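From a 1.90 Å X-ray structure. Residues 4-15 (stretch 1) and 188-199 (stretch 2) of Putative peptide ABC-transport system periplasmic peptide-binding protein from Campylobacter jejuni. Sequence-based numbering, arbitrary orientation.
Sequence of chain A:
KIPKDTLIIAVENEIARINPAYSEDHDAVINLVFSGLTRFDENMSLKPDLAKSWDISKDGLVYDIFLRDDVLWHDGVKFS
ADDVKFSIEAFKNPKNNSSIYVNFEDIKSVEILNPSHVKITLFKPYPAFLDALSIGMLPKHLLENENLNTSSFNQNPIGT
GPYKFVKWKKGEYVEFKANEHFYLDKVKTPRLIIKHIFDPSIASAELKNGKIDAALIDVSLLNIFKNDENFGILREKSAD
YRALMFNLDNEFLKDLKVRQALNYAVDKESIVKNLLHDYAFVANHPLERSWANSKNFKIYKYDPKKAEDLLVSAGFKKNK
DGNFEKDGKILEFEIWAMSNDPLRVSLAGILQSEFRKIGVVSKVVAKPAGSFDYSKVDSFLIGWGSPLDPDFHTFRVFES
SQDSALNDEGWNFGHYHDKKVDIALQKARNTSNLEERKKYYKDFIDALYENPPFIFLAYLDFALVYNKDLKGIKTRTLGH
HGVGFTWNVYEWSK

Stretch 1, residues 4-15: KDTLIIAVENEI
Stretch 2 188-199: KTPRLIIKHIFD

Two parallel strands, 6-11 and 191-196, lie side by side with axes 12° apart and 4.6 Å at closest approach; the two stretches that contain them bury 952 Å² in all, both sides summed. Thr6 pairs with Arg191, and the register runs on in step to Val11 with His196. Within the strands phi near -120° and psi near 130° suit most positions; Ala10 (-78/138), Ile194 (-102/109), Lys195 (-96/135) and His196 (-84/102) depart from this. The odd residues of stretch 1 carry the ladder: Leu7 N donates to Arg191 O (2.8 Å) and Leu7 O accepts from Ile193 N (2.8 Å); Ile9 N to Ile193 O (2.8 Å) and Lys195 N to Ile9 O (2.9 Å) repeat the pattern, as does Val11 N to Lys195 O (2.9 Å). Arg191 N to Asp5 O (3.0 Å) opens the series and Ile197 N to Val11 O (3.2 Å) closes it.

Leu7 and His196, which cover the most surface, share one sheet face at its two ends. Leu7 (chi1 m, chi2 t) sets CB 3.8 Å from Leu192 CD1 and CG 3.8 Å from Thr189 CG2, a methyl that suits this buried place. Leu192 (t, p) also brings CD1 within 4.0 Å of Ile9 CD1. Ile194 (m, m) continues the apolar row, its CG2 3.6 Å from Val11 CG2 (Val11 chi1 t).

His196, chi1 t and chi2 -136°, brings its ring end nearer stretch 1. His196 CD2 sits 3.1 Å from Glu12 O, near the ring plane, while Glu14 CG (chi1 p, chi2 t) lies over a face, 4.0 Å from the centroid of the His196 ring. The flat ring thus meets stretch 1 in two ways, with its edge near Glu12 O and a face against Glu14 CG.

On the reverse face, Ile8 CG2 meets Ile193 CG2 at 4.2 Å, both chi1 m. Extended Arg191 reaches back so that NH2 donates to Thr6 OG1 (3.2 Å); Thr6, chi1 m, in turn donates from OG1 to Asp5 OD1 (3.0 Å).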

ATOM      1  N   LYS A   4       3.485   3.081 -31.797  1.00 60.53           N
ATOM      2  CA  LYS A   4       2.467   4.004 -31.329  1.00 63.87           C
ATOM      3  C   LYS A   4       1.285   3.251 -30.679  1.00 62.15           C
ATOM      4  O   LYS A   4       0.550   3.811 -29.865  1.00 62.36           O
ATOM      5  CB  LYS A   4       2.037   4.878 -32.517  1.00 74.23           C
ATOM      6  CG  LYS A   4       1.160   6.085 -32.219  1.00 79.62           C
ATOM      7  CD  LYS A   4       0.600   6.679 -33.521  1.00 85.03           C
ATOM      8  CE  LYS A   4      -0.743   7.397 -33.345  1.00 87.26           C
ATOM      9  NZ  LYS A   4      -0.482   8.848 -33.025  1.00 86.78           N
ATOM     10  N   ASP A   5       1.133   1.971 -30.999  1.00 59.99           N
ATOM     11  CA  ASP A   5      -0.019   1.204 -30.504  1.00 61.09           C
ATOM     12  C   ASP A   5       0.317   0.385 -29.270  1.00 58.30           C
ATOM     13  O   ASP A   5      -0.509  -0.391 -28.781  1.00 56.14           O
ATOM     14  CB  ASP A   5      -0.562   0.304 -31.625  1.00 66.11           C
ATOM     15  CG  ASP A   5       0.310  -0.931 -31.887  1.00 69.21           C
ATOM     16  OD1 ASP A   5       1.479  -0.993 -31.466  1.00 66.77           O
ATOM     17  OD2 ASP A   5      -0.162  -1.836 -32.595  1.00 73.86           O
ATOM     18  N   THR A   6       1.521   0.594 -28.743  1.00 55.76           N
ATOM     19  CA  THR A   6       2.014  -0.153 -27.593  1.00 54.85           C
ATOM     20  C   THR A   6       2.414   0.815 -26.472  1.00 53.58           C
ATOM     21  O   THR A   6       3.093   1.804 -26.751  1.00 51.11           O
ATOM     22  CB  THR A   6       3.251  -1.014 -27.970  1.00 64.61           C
ATOM     23  OG1 THR A   6       2.919  -1.946 -29.005  1.00 66.25           O
ATOM     24  CG2 THR A   6       3.803  -1.755 -26.766  1.00 63.15           C
ATOM     25  N   LEU A   7       1.963   0.539 -25.238  1.00 51.26           N
ATOM     26  CA  LEU A   7       2.397   1.277 -24.044  1.00 52.76           C
ATOM     27  C   LEU A   7       3.310   0.378 -23.232  1.00 50.28           C
ATOM     28  O   LEU A   7       2.961  -0.744 -22.948  1.00 48.42           O
ATOM     29  CB  LEU A   7       1.211   1.689 -23.169  1.00 56.29           C
ATOM     30  CG  LEU A   7       0.500   2.996 -23.537  1.00 62.35           C
ATOM     31  CD1 LEU A   7      -0.617   3.327 -22.551  1.00 62.45           C
ATOM     32  CD2 LEU A   7       1.490   4.150 -23.696  1.00 65.75           C
ATOM     33  N   ILE A   8       4.495   0.846 -22.848  1.00 49.09           N
ATOM     34  CA  ILE A   8       5.327   0.027 -21.976  1.00 47.09           C
ATOM     35  C   ILE A   8       5.579   0.798 -20.714  1.00 45.25           C
ATOM     36  O   ILE A   8       6.176   1.864 -20.749  1.00 43.53           O
ATOM     37  CB  ILE A   8       6.657  -0.361 -22.614  1.00 45.47           C
ATOM     38  CG1 ILE A   8       6.419  -0.952 -24.003  1.00 46.54           C
ATOM     39  CG2 ILE A   8       7.444  -1.287 -21.681  1.00 43.72           C
ATOM     40  CD1 ILE A   8       7.593  -1.602 -24.596  1.00 47.33           C
ATOM     41  N   ILE A   9       5.090   0.274 -19.597  1.00 46.19           N
ATOM     42  CA  ILE A   9       5.200   0.987 -18.322  1.00 43.24           C
ATOM     43  C   ILE A   9       5.971   0.183 -17.298  1.00 39.93           C
ATOM     44  O   ILE A   9       5.659  -0.971 -17.040  1.00 38.71           O
ATOM     45  CB  ILE A   9       3.825   1.303 -17.721  1.00 45.35           C
ATOM     46  CG1 ILE A   9       2.918   2.016 -18.729  1.00 47.20           C
ATOM     47  CG2 ILE A   9       3.948   2.069 -16.407  1.00 44.66           C
ATOM     48  CD1 ILE A   9       1.559   2.289 -18.151  1.00 46.44           C
ATOM     49  N   ALA A  10       6.972   0.822 -16.698  1.00 39.50           N
ATOM     50  CA  ALA A  10       7.708   0.210 -15.613  1.00 39.84           C
ATOM     51  C   ALA A  10       6.919   0.288 -14.318  1.00 38.13           C
ATOM     52  O   ALA A  10       6.352   1.332 -13.971  1.00 33.52           O
ATOM     53  CB  ALA A  10       9.089   0.917 -15.418  1.00 42.52           C
ATOM     54  N   VAL A  11       6.945  -0.806 -13.572  1.00 39.93           N
ATOM     55  CA  VAL A  11       6.330  -0.843 -12.246  1.00 38.50           C
ATOM     56  C   VAL A  11       7.275  -1.520 -11.253  1.00 34.42           C
ATOM     57  O   VAL A  11       7.841  -2.575 -11.559  1.00 38.02           O
ATOM     58  CB  VAL A  11       4.977  -1.569 -12.284  1.00 37.69           C
ATOM     59  CG1 VAL A  11       4.457  -1.765 -10.860  1.00 37.78           C
ATOM     60  CG2 VAL A  11       3.983  -0.726 -13.090  1.00 33.78           C
ATOM     61  N   GLU A  12       7.448  -0.918 -10.081  1.00 31.29           N
ATOM     62  CA  GLU A  12       8.442  -1.454  -9.088  1.00 32.11           C
ATOM     63  C   GLU A  12       8.174  -2.913  -8.629  1.00 39.83           C
ATOM     64  O   GLU A  12       9.092  -3.761  -8.638  1.00 36.93           O
ATOM     65  CB  GLU A  12       8.507  -0.540  -7.890  1.00 32.87           C
ATOM     66  CG  GLU A  12       9.551  -0.969  -6.827  1.00 32.53           C
ATOM     67  CD  GLU A  12       9.415  -0.181  -5.578  1.00 32.66           C
ATOM     68  OE1 GLU A  12       8.514   0.680  -5.555  1.00 30.24           O
ATOM     69  OE2 GLU A  12      10.193  -0.411  -4.612  1.00 34.58           O
ATOM     70  N   ASN A  13       6.907  -3.202  -8.288  1.00 37.72           N
ATOM     71  CA  ASN A  13       6.505  -4.478  -7.705  1.00 37.73           C
ATOM     72  C   ASN A  13       5.670  -5.292  -8.676  1.00 37.87           C
ATOM     73  O   ASN A  13       4.984  -4.727  -9.522  1.00 34.46           O
ATOM     74  CB  ASN A  13       5.705  -4.228  -6.423  1.00 36.16           C
ATOM     75  CG  ASN A  13       6.494  -3.451  -5.411  1.00 35.64           C
ATOM     76  OD1 ASN A  13       7.402  -3.997  -4.795  1.00 35.22           O
ATOM     77  ND2 ASN A  13       6.165  -2.167  -5.232  1.00 30.88           N
ATOM     78  N   GLU A  14       5.768  -6.606  -8.568  1.00 38.23           N
ATOM     79  CA  GLU A  14       4.956  -7.511  -9.320  1.00 45.62           C
ATOM     80  C   GLU A  14       4.148  -8.340  -8.320  1.00 44.09           C
ATOM     81  O   GLU A  14       4.237  -8.137  -7.100  1.00 42.49           O
ATOM     82  CB  GLU A  14       5.819  -8.389 -10.222  1.00 52.09           C
ATOM     83  CG  GLU A  14       6.903  -9.154  -9.491  1.00 56.47           C
ATOM     84  CD  GLU A  14       7.708 -10.060 -10.408  1.00 63.16           C
ATOM     85  OE1 GLU A  14       7.350 -10.171 -11.607  1.00 65.91           O
ATOM     86  OE2 GLU A  14       8.689 -10.670  -9.917  1.00 65.17           O
ATOM     87  N   ILE A  15       3.348  -9.247  -8.841  1.00 42.16           N
ATOM     88  CA  ILE A  15       2.599 -10.174  -7.993  1.00 40.78           C
ATOM     89  C   ILE A  15       2.620 -11.566  -8.620  1.00 42.98           C
ATOM     90  O   ILE A  15       2.494 -11.704  -9.855  1.00 44.93           O
ATOM     91  CB  ILE A  15       1.167  -9.679  -7.777  1.00 39.81           C
ATOM     92  CG1 ILE A  15       0.392 -10.643  -6.859  1.00 39.83           C
ATOM     93  CG2 ILE A  15       0.388  -9.548  -9.137  1.00 35.07           C
ATOM     94  CD1 ILE A  15      -0.794  -9.973  -6.230  1.00 37.40           C
ATOM     95  N   LYS A 188      -7.887   2.776 -25.309  1.00 54.77           N
ATOM     96  CA  LYS A 188      -7.318   3.523 -26.424  1.00 59.43           C
ATOM     97  C   LYS A 188      -6.088   2.877 -27.051  1.00 61.41           C
ATOM     98  O   LYS A 188      -6.001   2.761 -28.287  1.00 63.17           O
ATOM     99  CB  LYS A 188      -7.012   4.945 -25.989  1.00 61.27           C
ATOM    100  CG  LYS A 188      -8.258   5.725 -25.662  1.00 66.99           C
ATOM    101  CD  LYS A 188      -8.066   7.182 -25.996  1.00 74.67           C
ATOM    102  CE  LYS A 188      -8.970   8.063 -25.157  1.00 79.63           C
ATOM    103  NZ  LYS A 188      -8.597   9.492 -25.342  1.00 81.41           N
ATOM    104  N   THR A 189      -5.150   2.433 -26.219  1.00 57.70           N
ATOM    105  CA  THR A 189      -3.959   1.781 -26.732  1.00 58.08           C
ATOM    106  C   THR A 189      -4.146   0.286 -26.666  1.00 60.32           C
ATOM    107  O   THR A 189      -4.329  -0.280 -25.588  1.00 63.46           O
ATOM    108  CB  THR A 189      -2.721   2.226 -25.943  1.00 56.55           C
ATOM    109  OG1 THR A 189      -2.624   3.645 -26.065  1.00 54.18           O
ATOM    110  CG2 THR A 189      -1.447   1.589 -26.479  1.00 57.87           C
ATOM    111  N   PRO A 190      -4.125  -0.365 -27.836  1.00 60.29           N
ATOM    112  CA  PRO A 190      -4.445  -1.790 -27.963  1.00 61.98           C
ATOM    113  C   PRO A 190      -3.459  -2.686 -27.207  1.00 59.88           C
ATOM    114  O   PRO A 190      -3.861  -3.730 -26.706  1.00 59.73           O
ATOM    115  CB  PRO A 190      -4.383  -2.035 -29.475  1.00 63.80           C
ATOM    116  CG  PRO A 190      -3.564  -0.953 -30.010  1.00 64.11           C
ATOM    117  CD  PRO A 190      -3.789   0.239 -29.135  1.00 62.57           C
ATOM    118  N   ARG A 191      -2.191  -2.301 -27.146  1.00 60.18           N
ATOM    119  CA  ARG A 191      -1.188  -3.158 -26.530  1.00 61.27           C
ATOM    120  C   ARG A 191      -0.549  -2.503 -25.303  1.00 56.56           C
ATOM    121  O   ARG A 191      -0.104  -1.349 -25.363  1.00 57.72           O
ATOM    122  CB  ARG A 191      -0.131  -3.501 -27.582  1.00 67.25           C
ATOM    123  CG  ARG A 191       0.768  -4.666 -27.253  1.00 70.77           C
ATOM    124  CD  ARG A 191       1.232  -5.396 -28.534  1.00 77.10           C
ATOM    125  NE  ARG A 191       2.263  -6.377 -28.194  1.00 79.02           N
ATOM    126  CZ  ARG A 191       3.569  -6.131 -28.215  1.00 79.66           C
ATOM    127  NH1 ARG A 191       4.437  -7.077 -27.869  1.00 79.62           N
ATOM    128  NH2 ARG A 191       4.012  -4.937 -28.585  1.00 80.92           N
ATOM    129  N   LEU A 192      -0.479  -3.250 -24.196  1.00 53.00           N
ATOM    130  CA  LEU A 192       0.072  -2.738 -22.943  1.00 51.51           C
ATOM    131  C   LEU A 192       0.994  -3.740 -22.264  1.00 51.28           C
ATOM    132  O   LEU A 192       0.628  -4.884 -22.034  1.00 50.28           O
ATOM    133  CB  LEU A 192      -1.054  -2.330 -21.976  1.00 50.94           C
ATOM    134  CG  LEU A 192      -0.652  -1.993 -20.529  1.00 51.04           C
ATOM    135  CD1 LEU A 192       0.305  -0.786 -20.451  1.00 48.77           C
ATOM    136  CD2 LEU A 192      -1.876  -1.775 -19.653  1.00 49.74           C
ATOM    137  N   ILE A 193       2.183  -3.272 -21.894  1.00 52.08           N
ATOM    138  CA  ILE A 193       3.184  -4.104 -21.237  1.00 50.27           C
ATOM    139  C   ILE A 193       3.669  -3.483 -19.917  1.00 47.29           C
ATOM    140  O   ILE A 193       4.067  -2.334 -19.881  1.00 45.91           O
ATOM    141  CB  ILE A 193       4.375  -4.342 -22.187  1.00 51.84           C
ATOM    142  CG1 ILE A 193       3.895  -5.165 -23.396  1.00 55.91           C
ATOM    143  CG2 ILE A 193       5.480  -5.040 -21.497  1.00 49.40           C
ATOM    144  CD1 ILE A 193       4.995  -5.489 -24.417  1.00 58.06           C
ATOM    145  N   ILE A 194       3.550  -4.245 -18.830  1.00 45.75           N
ATOM    146  CA  ILE A 194       3.999  -3.842 -17.509  1.00 45.93           C
ATOM    147  C   ILE A 194       5.318  -4.535 -17.204  1.00 47.02           C
ATOM    148  O   ILE A 194       5.386  -5.747 -16.982  1.00 47.95           O
ATOM    149  CB  ILE A 194       2.960  -4.177 -16.419  1.00 44.53           C
ATOM    150  CG1 ILE A 194       1.588  -3.626 -16.814  1.00 46.69           C
ATOM    151  CG2 ILE A 194       3.481  -3.737 -14.981  1.00 39.18           C
ATOM    152  CD1 ILE A 194       1.504  -2.122 -16.846  1.00 46.11           C
ATOM    153  N   LYS A 195       6.377  -3.747 -17.201  1.00 46.60           N
ATOM    154  CA  LYS A 195       7.709  -4.273 -17.043  1.00 49.82           C
ATOM    155  C   LYS A 195       8.140  -4.179 -15.580  1.00 46.13           C
ATOM    156  O   LYS A 195       7.928  -3.159 -14.900  1.00 42.45           O
ATOM    157  CB  LYS A 195       8.669  -3.511 -17.965  1.00 52.73           C
ATOM    158  CG  LYS A 195      10.001  -4.164 -18.144  1.00 54.05           C
ATOM    159  CD  LYS A 195      10.791  -3.504 -19.290  1.00 52.29           C
ATOM    160  CE  LYS A 195      12.170  -4.095 -19.329  1.00 52.37           C
ATOM    161  NZ  LYS A 195      12.962  -3.596 -20.476  1.00 54.27           N
ATOM    162  N   HIS A 196       8.724  -5.262 -15.088  1.00 45.82           N
ATOM    163  CA  HIS A 196       9.133  -5.309 -13.695  1.00 43.77           C
ATOM    164  C   HIS A 196      10.490  -4.670 -13.499  1.00 44.23           C
ATOM    165  O   HIS A 196      11.512  -5.297 -13.775  1.00 47.58           O
ATOM    166  CB  HIS A 196       9.190  -6.746 -13.186  1.00 43.18           C
ATOM    167  CG  HIS A 196       9.647  -6.853 -11.753  1.00 43.30           C
ATOM    168  ND1 HIS A 196      10.555  -7.798 -11.329  1.00 46.34           N
ATOM    169  CD2 HIS A 196       9.303  -6.140 -10.651  1.00 44.43           C
ATOM    170  CE1 HIS A 196      10.770  -7.650 -10.028  1.00 47.89           C
ATOM    171  NE2 HIS A 196      10.017  -6.652  -9.590  1.00 46.37           N
ATOM    172  N   ILE A 197      10.513  -3.436 -13.001  1.00 40.71           N
ATOM    173  CA  ILE A 197      11.807  -2.762 -12.741  1.00 38.80           C
ATOM    174  C   ILE A 197      11.803  -2.167 -11.352  1.00 38.86           C
ATOM    175  O   ILE A 197      11.214  -1.092 -11.134  1.00 40.29           O
ATOM    176  CB  ILE A 197      12.112  -1.667 -13.798  1.00 36.51           C
ATOM    177  CG1 ILE A 197      12.143  -2.275 -15.196  1.00 42.00           C
ATOM    178  CG2 ILE A 197      13.456  -0.960 -13.471  1.00 36.07           C
ATOM    179  CD1 ILE A 197      12.358  -1.236 -16.329  1.00 40.78           C
ATOM    180  N   PHE A 198      12.460  -2.851 -10.404  1.00 36.99           N
ATOM    181  CA  PHE A 198      12.345  -2.442  -9.005  1.00 35.88           C
ATOM    182  C   PHE A 198      13.451  -1.469  -8.566  1.00 35.43           C
ATOM    183  O   PHE A 198      13.489  -1.065  -7.402  1.00 37.66           O
ATOM    184  CB  PHE A 198      12.278  -3.690  -8.087  1.00 46.05           C
ATOM    185  CG  PHE A 198      13.622  -4.393  -7.795  1.00 49.55           C
ATOM    186  CD1 PHE A 198      14.749  -4.241  -8.604  1.00 49.88           C
ATOM    187  CD2 PHE A 198      13.725  -5.245  -6.678  1.00 49.87           C
ATOM    188  CE1 PHE A 198      15.947  -4.903  -8.312  1.00 49.22           C
ATOM    189  CE2 PHE A 198      14.918  -5.912  -6.381  1.00 48.66           C
ATOM    190  CZ  PHE A 198      16.039  -5.733  -7.201  1.00 48.64           C
ATOM    191  N   ASP A 199      14.331  -1.097  -9.494  1.00 36.06           N
ATOM    192  CA  ASP A 199      15.418  -0.141  -9.222  1.00 37.73           C
ATOM    193  C   ASP A 199      15.267   1.043 -10.182  1.00 36.09           C
ATOM    194  O   ASP A 199      15.350   0.849 -11.380  1.00 35.77           O
ATOM    195  CB  ASP A 199      16.776  -0.824  -9.393  1.00 40.33           C
ATOM    196  CG  ASP A 199      17.966   0.086  -9.051  1.00 43.85           C
ATOM    197  OD1 ASP A 199      18.971  -0.453  -8.544  1.00 42.85           O
ATOM    198  OD2 ASP A 199      17.905   1.322  -9.274  1.00 44.70           O
TER
HETATM  199  O   HOH W   1      -1.961   4.946 -28.265  1.00 56.89           O
HETATM  200  O   HOH W   2      12.511   1.267  -5.589  1.00 35.96           O